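Local coordinates for truncated hemoglobin 4 (Chlamydomonas reinhardtii, PDB 6BME), which binds, through its globin domain, a heme whose iron is held by a histidine and a lysine, and probably binds oxygen, at residues V17-K22 against L94-V99. Residues are numbered along the deposited sequence; the frame is centred on the assembly and turned at random.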
loop_
_atom_site.group_PDB
_atom_site.type_symbol
_atom_site.label_atom_id
_atom_site.label_comp_id
_atom_site.label_asym_id
_atom_site.label_seq_id
_atom_site.Cartn_x
_atom_site.Cartn_y
_atom_site.Cartn_z
ATOM N N VAL A 17 8.510 -2.440 -6.364
ATOM C CA VAL A 17 8.467 -1.400 -5.337
ATOM C C VAL A 17 8.754 -0.028 -5.946
ATOM O O VAL A 17 8.063 0.956 -5.645
ATOM C CB VAL A 17 9.447 -1.741 -4.193
ATOM C CG1 VAL A 17 9.672 -0.525 -3.278
ATOM C CG2 VAL A 17 8.923 -2.929 -3.373
ATOM N N ASP A 18 9.761 0.057 -6.823
ATOM C CA ASP A 18 10.103 1.340 -7.435
ATOM C C ASP A 18 8.963 1.864 -8.302
ATOM O O ASP A 18 8.609 3.049 -8.230
ATOM C CB ASP A 18 11.395 1.217 -8.245
ATOM C CG ASP A 18 12.639 1.433 -7.390
ATOM O OD1 ASP A 18 12.490 1.707 -6.175
ATOM O OD2 ASP A 18 13.760 1.325 -7.932
ATOM N N VAL A 19 8.371 0.993 -9.125
ATOM C CA VAL A 19 7.215 1.393 -9.932
ATOM C C VAL A 19 6.120 1.958 -9.033
ATOM O O VAL A 19 5.587 3.047 -9.277
ATOM C CB VAL A 19 6.692 0.200 -10.751
ATOM C CG1 VAL A 19 5.289 0.520 -11.346
ATOM C CG2 VAL A 19 7.692 -0.197 -11.833
ATOM N N PHE A 20 5.802 1.227 -7.963
ATOM C CA PHE A 20 4.709 1.583 -7.068
ATOM C C PHE A 20 5.018 2.876 -6.333
ATOM O O PHE A 20 4.176 3.777 -6.267
ATOM C CB PHE A 20 4.477 0.412 -6.111
ATOM C CG PHE A 20 3.384 0.619 -5.109
ATOM C CD1 PHE A 20 2.176 1.213 -5.463
ATOM C CD2 PHE A 20 3.543 0.156 -3.814
ATOM C CE1 PHE A 20 1.165 1.384 -4.512
ATOM C CE2 PHE A 20 2.537 0.314 -2.869
ATOM C CZ PHE A 20 1.350 0.929 -3.216
ATOM N N TYR A 21 6.245 2.998 -5.824
ATOM C CA TYR A 21 6.679 4.214 -5.146
ATOM C C TYR A 21 6.556 5.433 -6.052
ATOM O O TYR A 21 6.010 6.472 -5.651
ATOM C CB TYR A 21 8.122 4.037 -4.670
ATOM C CG TYR A 21 8.778 5.311 -4.210
ATOM C CD1 TYR A 21 8.553 5.806 -2.937
ATOM C CD2 TYR A 21 9.626 6.018 -5.045
ATOM C CE1 TYR A 21 9.153 6.973 -2.505
ATOM C CE2 TYR A 21 10.233 7.187 -4.623
ATOM C CZ TYR A 21 9.989 7.659 -3.353
ATOM O OH TYR A 21 10.587 8.824 -2.927
ATOM N N LYS A 22 7.047 5.319 -7.288
ATOM C CA LYS A 22 7.044 6.469 -8.187
ATOM C C LYS A 22 5.625 6.881 -8.551
ATOM O O LYS A 22 5.329 8.079 -8.647
ATOM C CB LYS A 22 7.874 6.158 -9.438
ATOM C CG LYS A 22 9.368 6.052 -9.156
ATOM C CD LYS A 22 10.146 5.696 -10.407
ATOM C CE LYS A 22 11.624 5.437 -10.095
ATOM N NZ LYS A 22 12.053 4.064 -10.496
ATOM N N LEU A 94 1.574 -4.063 -10.396
ATOM C CA LEU A 94 1.690 -5.499 -10.617
ATOM C C LEU A 94 1.466 -5.854 -12.085
ATOM O O LEU A 94 2.201 -6.671 -12.652
ATOM C CB LEU A 94 0.704 -6.250 -9.726
ATOM C CG LEU A 94 0.816 -6.123 -8.211
ATOM C CD1 LEU A 94 -0.326 -6.890 -7.546
ATOM C CD2 LEU A 94 2.166 -6.641 -7.747
ATOM N N LYS A 95 0.460 -5.241 -12.720
ATOM C CA LYS A 95 0.193 -5.514 -14.129
ATOM C C LYS A 95 1.353 -5.069 -15.007
ATOM O O LYS A 95 1.743 -5.780 -15.942
ATOM C CB LYS A 95 -1.101 -4.818 -14.569
ATOM C CG LYS A 95 -2.324 -5.245 -13.790
ATOM C CD LYS A 95 -3.529 -4.393 -14.173
ATOM C CE LYS A 95 -4.726 -4.670 -13.277
ATOM N NZ LYS A 95 -5.837 -3.720 -13.575
ATOM N N GLU A 96 1.902 -3.884 -14.739
ATOM C CA GLU A 96 3.023 -3.385 -15.529
ATOM C C GLU A 96 4.248 -4.283 -15.423
ATOM O O GLU A 96 5.050 -4.354 -16.363
ATOM C CB GLU A 96 3.368 -1.966 -15.098
ATOM C CG GLU A 96 2.283 -0.989 -15.511
ATOM C CD GLU A 96 2.505 0.393 -14.966
ATOM O OE1 GLU A 96 3.660 0.707 -14.596
ATOM O OE2 GLU A 96 1.518 1.160 -14.918
ATOM N N MET A 97 4.404 -4.975 -14.304
ATOM C CA MET A 97 5.504 -5.909 -14.111
ATOM C C MET A 97 5.193 -7.300 -14.655
ATOM O O MET A 97 5.985 -8.227 -14.452
ATOM C CB MET A 97 5.857 -5.981 -12.628
ATOM C CG MET A 97 6.398 -4.667 -12.068
ATOM S SD MET A 97 7.986 -4.211 -12.786
ATOM C CE MET A 97 8.927 -5.694 -12.466
ATOM N N GLY A 98 4.065 -7.465 -15.344
ATOM C CA GLY A 98 3.708 -8.760 -15.882
ATOM C C GLY A 98 3.232 -9.771 -14.865
ATOM O O GLY A 98 3.345 -10.969 -15.109
ATOM N N VAL A 99 2.706 -9.329 -13.729
ATOM C CA VAL A 99 2.147 -10.251 -12.745
ATOM C C VAL A 99 0.790 -10.742 -13.234
ATOM O O VAL A 99 -0.007 -9.972 -13.773
ATOM C CB VAL A 99 2.042 -9.571 -11.368
ATOM C CG1 VAL A 99 1.352 -10.483 -10.370
ATOM C CG2 VAL A 99 3.431 -9.180 -10.868
#
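In the 2-on-2 helical fold of a truncated hemoglobin, the C-terminal end of helix 80-96, closed by a Schellman motif, packs against helix 10-25 through Glu96 and Met97, which both meet Val19. The branched valine divides its two methyls between these partners. CG1, placed anti to the backbone N (chi1 167°), comes within 3.6 Å of Glu96 OE1, while CG2 meets Met97 SD at 4.1 Å. Forking at CB lets one small residue meet both partners, while the longer Glu96 and Met97 span most of the gap; the nearest CA atoms, of Val19 and Glu96, are 8.5 Å apart. Glu96 reaches across with a stretched-out chain; its touch on the valine is only van der Waals, and its other oxygen, OE2, forms a salt bridge with Lys23, one helical turn beyond Val19. Long and flexible, Met97 curls so that SD is presented to Val19 CG2, the two side chains running alongside each other in opposite senses, and it also packs on Ala15 and Thr16 of helix 10-25. The contact lies at the surface, away from the heme; deeper between the same helices, Phe20 meets Phe90 edge-to-face. Met97 is the first residue to leave helical geometry, and Gly98 then takes a positive phi of 74°, easily adopted without a side chain. This turn lets Gly98 N bond to Lys95 O at 2.9 Å, and Val99 N reaches back to Leu94 O, also at 2.9 Å.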